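Local atomic coordinates of putative invasin (Yersinia pseudotuberculosis IP 31758, PDB entry 5N40), a protein that is a putative invasin, an adhesin that probably mediates bacterial attachment through a C-type lectin-like adhesion domain carried on immunoglobulin-like domains. Residues N114-I119 and N213-V218; K245-A250 and E265-F270. The protein carries 1 engineered substitution. All blocks are in the same frame, centred on the assembly; numbering follows the deposited sequence.

Contact 1: residues N114-I119 and N213-V218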
ATOM      1  N   ASN A 114       4.596  -0.373  11.294  1.00 13.28           N
ATOM      2  CA  ASN A 114       4.146   0.875  11.901  1.00 13.85           C
ATOM      3  C   ASN A 114       3.283   1.580  10.873  1.00 17.45           C
ATOM      4  O   ASN A 114       3.666   1.667   9.701  1.00 17.59           O
ATOM      5  CB  ASN A 114       5.320   1.765  12.331  1.00 19.79           C
ATOM      6  CG  ASN A 114       4.878   2.932  13.211  1.00 18.32           C
ATOM      7  OD1 ASN A 114       3.877   3.598  12.939  1.00 17.31           O
ATOM      8  ND2 ASN A 114       5.625   3.170  14.285  1.00 30.54           N
ATOM      9  N   ALA A 115       2.129   2.081  11.307  1.00 14.97           N
ATOM     10  CA  ALA A 115       1.153   2.622  10.370  1.00 12.80           C
ATOM     11  C   ALA A 115       1.516   4.009   9.871  1.00 15.17           C
ATOM     12  O   ALA A 115       0.925   4.459   8.885  1.00 13.53           O
ATOM     13  CB  ALA A 115      -0.236   2.667  11.007  1.00 15.00           C
ATOM     14  N   ARG A 116       2.467   4.687  10.513  1.00 12.91           N
ATOM     15  CA  ARG A 116       2.825   6.053  10.148  1.00 15.16           C
ATOM     16  C   ARG A 116       4.337   6.179  10.121  1.00 16.00           C
ATOM     17  O   ARG A 116       4.998   5.963  11.141  1.00 17.55           O
ATOM     18  CB  ARG A 116       2.225   7.064  11.127  1.00 14.26           C
ATOM     19  CG  ARG A 116       2.608   8.504  10.811  1.00 15.11           C
ATOM     20  CD  ARG A 116       1.987   9.489  11.772  1.00 16.99           C
ATOM     21  NE  ARG A 116       2.463  10.829  11.468  1.00 14.72           N
ATOM     22  CZ  ARG A 116       2.468  11.849  12.320  1.00 18.37           C
ATOM     23  NH1 ARG A 116       2.022  11.691  13.562  1.00 17.38           N
ATOM     24  NH2 ARG A 116       2.938  13.022  11.926  1.00 16.27           N
ATOM     25  N   LYS A 117       4.878   6.532   8.960  1.00 14.52           N
ATOM     26  CA  LYS A 117       6.304   6.762   8.810  1.00 11.89           C
ATOM     27  C   LYS A 117       6.491   8.035   7.994  1.00 10.56           C
ATOM     28  O   LYS A 117       5.527   8.747   7.695  1.00 13.19           O
ATOM     29  CB  LYS A 117       6.998   5.552   8.167  1.00 10.99           C
ATOM     30  CG  LYS A 117       6.906   4.259   8.974  1.00 15.20           C
ATOM     31  CD  LYS A 117       7.845   3.186   8.407  1.00 13.02           C
ATOM     32  CE  LYS A 117       7.724   1.854   9.162  1.00 14.20           C
ATOM     33  NZ  LYS A 117       8.717   0.813   8.722  1.00 17.87           N
ATOM     34  N   ASN A 118       7.740   8.333   7.659  1.00 12.65           N
ATOM     35  CA  ASN A 118       8.086   9.514   6.884  1.00 12.50           C
ATOM     36  C   ASN A 118       8.271   9.142   5.420  1.00 11.72           C
ATOM     37  O   ASN A 118       8.739   8.047   5.096  1.00 13.11           O
ATOM     38  CB  ASN A 118       9.377  10.160   7.396  1.00 13.65           C
ATOM     39  CG  ASN A 118       9.325  10.479   8.874  1.00 13.10           C
ATOM     40  OD1 ASN A 118       8.317  10.973   9.379  1.00 13.83           O
ATOM     41  ND2 ASN A 118      10.417  10.185   9.583  1.00 13.82           N
ATOM     42  N   ILE A 119       7.925  10.079   4.535  1.00 12.71           N
ATOM     43  CA  ILE A 119       8.229   9.892   3.122  1.00 13.37           C
ATOM     44  C   ILE A 119       9.708   9.570   2.980  1.00 18.32           C
ATOM     45  O   ILE A 119      10.567  10.252   3.551  1.00 13.50           O
ATOM     46  CB  ILE A 119       7.831  11.138   2.311  1.00 14.80           C
ATOM     47  CG1 ILE A 119       6.309  11.232   2.208  1.00 14.16           C
ATOM     48  CG2 ILE A 119       8.444  11.089   0.905  1.00 14.49           C
ATOM     49  CD1 ILE A 119       5.804  12.509   1.548  1.00 17.44           C
ATOM     50  N   ASN A 213      -4.695   1.487   7.131  1.00 15.29           N
ATOM     51  CA  ASN A 213      -4.256   2.842   6.835  1.00 14.79           C
ATOM     52  C   ASN A 213      -2.740   2.930   6.886  1.00 13.36           C
ATOM     53  O   ASN A 213      -2.100   2.350   7.770  1.00 14.57           O
ATOM     54  CB  ASN A 213      -4.860   3.844   7.820  1.00 14.23           C
ATOM     55  CG  ASN A 213      -6.343   4.039   7.616  1.00 16.92           C
ATOM     56  OD1 ASN A 213      -6.848   3.929   6.501  1.00 18.57           O
ATOM     57  ND2 ASN A 213      -7.053   4.330   8.696  1.00 18.43           N
ATOM     58  N   VAL A 214      -2.169   3.648   5.926  1.00 11.78           N
ATOM     59  CA  VAL A 214      -0.753   3.981   5.932  1.00 15.33           C
ATOM     60  C   VAL A 214      -0.616   5.489   5.774  1.00 12.26           C
ATOM     61  O   VAL A 214      -1.315   6.113   4.968  1.00 15.08           O
ATOM     62  CB  VAL A 214       0.021   3.228   4.829  1.00 13.00           C
ATOM     63  CG1 VAL A 214       0.008   1.720   5.116  1.00 10.05           C
ATOM     64  CG2 VAL A 214      -0.562   3.534   3.450  1.00 15.31           C
ATOM     65  N   THR A 215       0.279   6.076   6.562  1.00 12.36           N
ATOM     66  CA  THR A 215       0.501   7.511   6.558  1.00 15.23           C
ATOM     67  C   THR A 215       1.983   7.757   6.329  1.00 12.90           C
ATOM     68  O   THR A 215       2.820   7.136   6.985  1.00 11.80           O
ATOM     69  CB  THR A 215       0.043   8.137   7.879  1.00 16.59           C
ATOM     70  OG1 THR A 215      -1.359   7.897   8.049  1.00 14.72           O
ATOM     71  CG2 THR A 215       0.311   9.641   7.910  1.00 15.73           C
ATOM     72  N   PHE A 216       2.299   8.641   5.388  1.00 12.07           N
ATOM     73  CA  PHE A 216       3.679   9.018   5.101  1.00 11.86           C
ATOM     74  C   PHE A 216       3.810  10.518   5.294  1.00 12.91           C
ATOM     75  O   PHE A 216       3.195  11.304   4.563  1.00 13.12           O
ATOM     76  CB  PHE A 216       4.093   8.594   3.688  1.00 11.84           C
ATOM     77  CG  PHE A 216       4.183   7.101   3.503  1.00 10.11           C
ATOM     78  CD1 PHE A 216       3.058   6.343   3.168  1.00 11.32           C
ATOM     79  CD2 PHE A 216       5.384   6.443   3.679  1.00 12.87           C
ATOM     80  CE1 PHE A 216       3.158   4.967   2.991  1.00 11.34           C
ATOM     81  CE2 PHE A 216       5.482   5.079   3.520  1.00 10.81           C
ATOM     82  CZ  PHE A 216       4.363   4.334   3.168  1.00 10.76           C
ATOM     83  N   ASN A 217       4.611  10.905   6.282  1.00 12.89           N
ATOM     84  CA  ASN A 217       4.763  12.307   6.640  1.00 13.48           C
ATOM     85  C   ASN A 217       5.542  13.070   5.584  1.00 10.81           C
ATOM     86  O   ASN A 217       6.537  12.580   5.049  1.00 13.27           O
ATOM     87  CB  ASN A 217       5.499  12.430   7.968  1.00 12.33           C
ATOM     88  CG  ASN A 217       4.769  11.775   9.102  1.00  9.94           C
ATOM     89  OD1 ASN A 217       3.547  11.883   9.215  1.00 14.57           O
ATOM     90  ND2 ASN A 217       5.519  11.106   9.980  1.00 12.17           N
ATOM     91  N   VAL A 218       5.094  14.292   5.315  1.00 11.26           N
ATOM     92  CA  VAL A 218       5.793  15.224   4.435  1.00 11.49           C
ATOM     93  C   VAL A 218       6.653  16.152   5.289  1.00 14.72           C
ATOM     94  O   VAL A 218       6.252  16.559   6.387  1.00 14.72           O
ATOM     95  CB  VAL A 218       4.786  16.012   3.575  1.00 13.47           C
ATOM     96  CG1 VAL A 218       4.015  17.027   4.422  1.00 10.58           C
ATOM     97  CG2 VAL A 218       5.495  16.673   2.404  1.00 15.00           C
TER
HETATM   98  O   HOH W   1      -1.900   5.409   8.859  1.00 14.75           O
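Torsions place the groups of Arg-116 and Asn-217 that meet: in Arg-116, CG lies anti to the backbone N (chi1 178°) and the chain stays extended as far as NE, while CG of Asn-217 stands anti to its own carbonyl carbon, beside the backbone N. They meet on one face of a parallel strand pair, 116-118 beside 209-217, in the bacterial immunoglobulin-like domain. Strand 116-118 forms the edge of its five-stranded sheet, whereas 106-112 belongs to the facing one; this switch between sheets is as in the A and A' strands of many Ig-like folds, where A' pairs parallel with the last strand.

The pairing rests on four backbone hydrogen bonds. Thr-215 N donates to Ala-115 O, Lys-117 N to Thr-215 O (2.9 Å), Asn-217 N to Lys-117 O (2.7 Å) and Ile-119 N to Asn-217 O. Arg-116 thus sits opposite Thr-215, and Asn-118 opposite Asn-217.

Side-on, Arg-116 grips a single oxygen. Its NE reaches Asn-217 OD1 at 2.7 Å, in the carbonyl plane on a lone pair; its NH2, 3.0 Å from the same OD1, comes from above that plane. The guanidinium and amide planes stand 87° apart. Asn-217 ND2 donates almost straight (173°) to Asn-118 OD1, which, with the grip on OD1 of Asn-217, helps fix the rotation of the amide. Arg-116 NH2 also forms a salt bridge with Asp-223, in the chain that follows strand 209-217. On the face that carries Phe-216, its CB lies 3.7 Å from Ile-119 CG1 at the end of the pair, and Ile-123 of strand 123-131, in the other sheet of the domain, touches Phe-216. Near the start of the pair, a water donates to Ala-115 O at 3.0 Å and is hydrogen-bonded to Thr-215 OG1 at 2.7 Å.

Contact 2: residues K245-A250 and E265-F270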
ATOM      1  N   LYS A 245      14.120  27.470  16.546  1.00 12.43           N
ATOM      2  CA  LYS A 245      12.818  26.804  16.559  1.00 13.30           C
ATOM      3  C   LYS A 245      12.127  26.971  15.210  1.00 15.32           C
ATOM      4  O   LYS A 245      12.249  28.014  14.560  1.00 14.44           O
ATOM      5  CB  LYS A 245      11.945  27.389  17.673  1.00 18.92           C
ATOM      6  CG  LYS A 245      10.740  26.546  18.063  1.00 16.46           C
ATOM      7  CD  LYS A 245       9.861  27.294  19.063  1.00 18.54           C
ATOM      8  CE  LYS A 245       8.851  26.379  19.735  1.00 20.68           C
ATOM      9  NZ  LYS A 245       8.040  25.621  18.732  1.00 23.93           N
ATOM     10  N   ARG A 246      11.398  25.934  14.788  1.00 13.00           N
ATOM     11  CA  ARG A 246      10.604  26.057  13.581  1.00 14.69           C
ATOM     12  C   ARG A 246       9.626  27.218  13.740  1.00 13.65           C
ATOM     13  O   ARG A 246       9.294  27.610  14.861  1.00 16.47           O
ATOM     14  CB  ARG A 246       9.840  24.762  13.292  1.00 14.51           C
ATOM     15  CG  ARG A 246       8.785  24.397  14.319  1.00 14.19           C
ATOM     16  CD  ARG A 246       7.850  23.348  13.757  1.00 13.83           C
ATOM     17  NE  ARG A 246       6.873  22.852  14.728  1.00 16.74           N
ATOM     18  CZ  ARG A 246       5.703  23.428  15.002  1.00 15.56           C
ATOM     19  NH1 ARG A 246       5.328  24.550  14.400  1.00 15.28           N
ATOM     20  NH2 ARG A 246       4.894  22.873  15.893  1.00 19.48           N
ATOM     21  N   PRO A 247       9.151  27.786  12.635  1.00 14.43           N
ATOM     22  CA  PRO A 247       8.099  28.804  12.735  1.00 15.24           C
ATOM     23  C   PRO A 247       6.802  28.209  13.265  1.00 19.73           C
ATOM     24  O   PRO A 247       6.560  27.001  13.196  1.00 14.87           O
ATOM     25  CB  PRO A 247       7.937  29.305  11.296  1.00 17.54           C
ATOM     26  CG  PRO A 247       8.510  28.236  10.439  1.00 19.42           C
ATOM     27  CD  PRO A 247       9.589  27.580  11.246  1.00 17.53           C
ATOM     28  N   TYR A 248       5.961  29.093  13.797  1.00 16.92           N
ATOM     29  CA  TYR A 248       4.688  28.708  14.390  1.00 17.62           C
ATOM     30  C   TYR A 248       3.590  28.658  13.338  1.00 15.79           C
ATOM     31  O   TYR A 248       3.525  29.514  12.449  1.00 16.25           O
ATOM     32  CB  TYR A 248       4.275  29.705  15.478  1.00 16.03           C
ATOM     33  CG  TYR A 248       5.025  29.593  16.782  1.00 20.14           C
ATOM     34  CD1 TYR A 248       4.642  28.674  17.747  1.00 23.59           C
ATOM     35  CD2 TYR A 248       6.100  30.428  17.065  1.00 16.41           C
ATOM     36  CE1 TYR A 248       5.315  28.577  18.951  1.00 21.78           C
ATOM     37  CE2 TYR A 248       6.779  30.334  18.261  1.00 21.28           C
ATOM     38  CZ  TYR A 248       6.379  29.408  19.202  1.00 22.17           C
ATOM     39  OH  TYR A 248       7.039  29.307  20.402  1.00 26.25           O
ATOM     40  N   LEU A 249       2.715  27.663  13.457  1.00 16.73           N
ATOM     41  CA  LEU A 249       1.453  27.702  12.736  1.00 16.99           C
ATOM     42  C   LEU A 249       0.596  28.849  13.254  1.00 12.70           C
ATOM     43  O   LEU A 249       0.665  29.224  14.425  1.00 17.24           O
ATOM     44  CB  LEU A 249       0.685  26.388  12.902  1.00 17.01           C
ATOM     45  CG  LEU A 249       1.263  25.128  12.256  1.00 18.36           C
ATOM     46  CD1 LEU A 249       0.478  23.895  12.717  1.00 17.83           C
ATOM     47  CD2 LEU A 249       1.246  25.228  10.743  1.00 13.58           C
ATOM     48  N   ALA A 250      -0.224  29.405  12.363  1.00 15.20           N
ATOM     49  CA  ALA A 250      -1.201  30.402  12.785  1.00 16.38           C
ATOM     50  C   ALA A 250      -2.069  29.863  13.916  1.00 22.15           C
ATOM     51  O   ALA A 250      -2.366  30.577  14.883  1.00 18.87           O
ATOM     52  CB  ALA A 250      -2.058  30.820  11.592  1.00 18.61           C
ATOM     53  N   GLU A 265       0.161  24.678   4.560  1.00 15.60           N
ATOM     54  CA  GLU A 265      -0.046  25.066   5.947  1.00 15.86           C
ATOM     55  C   GLU A 265      -0.164  26.584   6.036  1.00 20.82           C
ATOM     56  O   GLU A 265       0.339  27.319   5.179  1.00 21.33           O
ATOM     57  CB  GLU A 265       1.107  24.578   6.842  1.00 15.19           C
ATOM     58  CG  GLU A 265       1.413  23.092   6.737  1.00 13.54           C
ATOM     59  CD  GLU A 265       0.357  22.213   7.401  1.00 15.27           C
ATOM     60  OE1 GLU A 265      -0.514  22.761   8.121  1.00 13.97           O
ATOM     61  OE2 GLU A 265       0.402  20.975   7.190  1.00 15.10           O
ATOM     62  N   THR A 266      -0.826  27.048   7.098  1.00 17.70           N
ATOM     63  CA  THR A 266      -1.021  28.472   7.354  1.00 16.63           C
ATOM     64  C   THR A 266      -0.155  28.892   8.532  1.00 19.68           C
ATOM     65  O   THR A 266      -0.342  28.410   9.655  1.00 16.22           O
ATOM     66  CB  THR A 266      -2.490  28.787   7.634  1.00 19.94           C
ATOM     67  OG1 THR A 266      -3.267  28.446   6.485  1.00 21.22           O
ATOM     68  CG2 THR A 266      -2.678  30.267   7.939  1.00 23.32           C
ATOM     69  N   TRP A 267       0.761  29.813   8.278  1.00 19.06           N
ATOM     70  CA  TRP A 267       1.787  30.184   9.236  1.00 16.21           C
ATOM     71  C   TRP A 267       1.503  31.546   9.850  1.00 17.50           C
ATOM     72  O   TRP A 267       0.981  32.450   9.192  1.00 22.33           O
ATOM     73  CB  TRP A 267       3.153  30.203   8.560  1.00 18.71           C
ATOM     74  CG  TRP A 267       3.494  28.883   7.970  1.00 18.22           C
ATOM     75  CD1 TRP A 267       3.314  28.487   6.678  1.00 15.68           C
ATOM     76  CD2 TRP A 267       4.056  27.768   8.658  1.00 19.12           C
ATOM     77  NE1 TRP A 267       3.752  27.199   6.516  1.00 14.86           N
ATOM     78  CE2 TRP A 267       4.208  26.733   7.722  1.00 18.22           C
ATOM     79  CE3 TRP A 267       4.453  27.549   9.984  1.00 17.33           C
ATOM     80  CZ2 TRP A 267       4.737  25.487   8.070  1.00 14.42           C
ATOM     81  CZ3 TRP A 267       4.980  26.330  10.324  1.00 14.41           C
ATOM     82  CH2 TRP A 267       5.117  25.308   9.372  1.00 15.17           C
ATOM     83  N   ALA A 268       1.858  31.678  11.124  1.00 17.71           N
ATOM     84  CA  ALA A 268       1.830  32.969  11.791  1.00 18.13           C
ATOM     85  C   ALA A 268       3.006  33.820  11.325  1.00 15.45           C
ATOM     86  O   ALA A 268       4.106  33.310  11.096  1.00 18.02           O
ATOM     87  CB  ALA A 268       1.884  32.788  13.305  1.00 17.61           C
ATOM     88  N   MET A 269       2.768  35.124  11.196  1.00 18.42           N
ATOM     89  CA  MET A 269       3.776  36.064  10.724  1.00 18.20           C
ATOM     90  C   MET A 269       3.762  37.300  11.613  1.00 21.64           C
ATOM     91  O   MET A 269       2.730  37.650  12.191  1.00 20.14           O
ATOM     92  CB  MET A 269       3.532  36.452   9.258  1.00 19.91           C
ATOM     93  CG  MET A 269       3.390  35.260   8.320  1.00 23.38           C
ATOM     94  SD  MET A 269       4.878  34.239   8.177  1.00 20.80           S
ATOM     95  CE  MET A 269       5.725  35.061   6.834  1.00 18.75           C
ATOM     96  N   PHE A 270       4.916  37.964  11.712  1.00 22.58           N
ATOM     97  CA  PHE A 270       5.158  38.939  12.765  1.00 24.09           C
ATOM     98  C   PHE A 270       5.927  40.140  12.228  1.00 22.04           C
ATOM     99  O   PHE A 270       6.758  40.014  11.328  1.00 20.55           O
ATOM    100  CB  PHE A 270       5.969  38.321  13.915  1.00 24.13           C
ATOM    101  CG  PHE A 270       5.371  37.068  14.473  1.00 24.91           C
ATOM    102  CD1 PHE A 270       5.602  35.845  13.862  1.00 20.02           C
ATOM    103  CD2 PHE A 270       4.583  37.110  15.610  1.00 28.42           C
ATOM    104  CE1 PHE A 270       5.048  34.687  14.378  1.00 22.90           C
ATOM    105  CE2 PHE A 270       4.027  35.955  16.128  1.00 25.81           C
ATOM    106  CZ  PHE A 270       4.263  34.743  15.510  1.00 25.41           C
TER
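Trp-267 and Leu-249 lose the most surface to this contact, followed by Ala-250. Across it, the loop that follows strand 242-245 in the C-type lectin-like adhesion domain is pinned to strand 265-269, the second strand of a hairpin with 258-262. The touching parts run 87° apart, so the backbones are bridged once, at Leu-249 and Trp-267, and no extended sheet forms. Two hydrogen bonds make that bridge: Ala-268 N donates to Tyr-248 O at 3.0 Å, and Ala-250 N to Thr-266 O at 2.9 Å.

Around the indole the approach differs by direction. Leu-249 carries CG anti to its carbonyl carbon (chi1 -68°). Its CD2 lies over one face of Trp-267, 4.0 Å from the centroid of the six-membered ring and 13° off the normal: a CH-pi contact. The rim meets backbone oxygens instead. Tyr-248 O lies 3.3 Å from CE3 of Trp-267, and Pro-247 O is 3.3 Å from CZ3 of the same ring, both near its plane. Pro-247 adds an apolar touch with its CG, crossing the indole obliquely. The indole NE1 is bonded to Glu-262 O, at the end of the neighbouring hairpin strand.

Beyond the bridge, the methyl CB of Ala-250 packs 3.7 Å from CG2 of Thr-266. Pro-247 O also accepts a bond from Arg-246 NH1 at 3.0 Å, while the guanidinium makes salt bridges with Glu-252 and Glu-235.

The chemistry is therefore divided: a methyl group sits over the pi face, whereas electron-rich carbonyl oxygens face the C-H edge, a placement consistent with weak C-H...O attraction that would help hold the buried indole in its orientation.

How the contacts relate
Contacts 1 and 2 follow one another along the chain: contact 1 closes before contact 2 opens. Contact 1 lies in the bacterial immunoglobulin-like domain, its centre about 11 Å from the centre of the chain; contact 2 lies in the adhesion domain, its centre about 32 Å from the centre of the chain. Their centres are about 23 Å apart and their nearest atoms about 6 Å, so they do not touch. The chain between them links both: Trp-230 packs on Thr-215 and bonds to the Val-218 backbone, while neighbouring Ser-228 and Met-229 donate backbone N-H groups to Glu-265. Contact 2 also neighbours the disulfide Cys-279–Cys-350, through a backbone bond between Lys-245 and Cys-350.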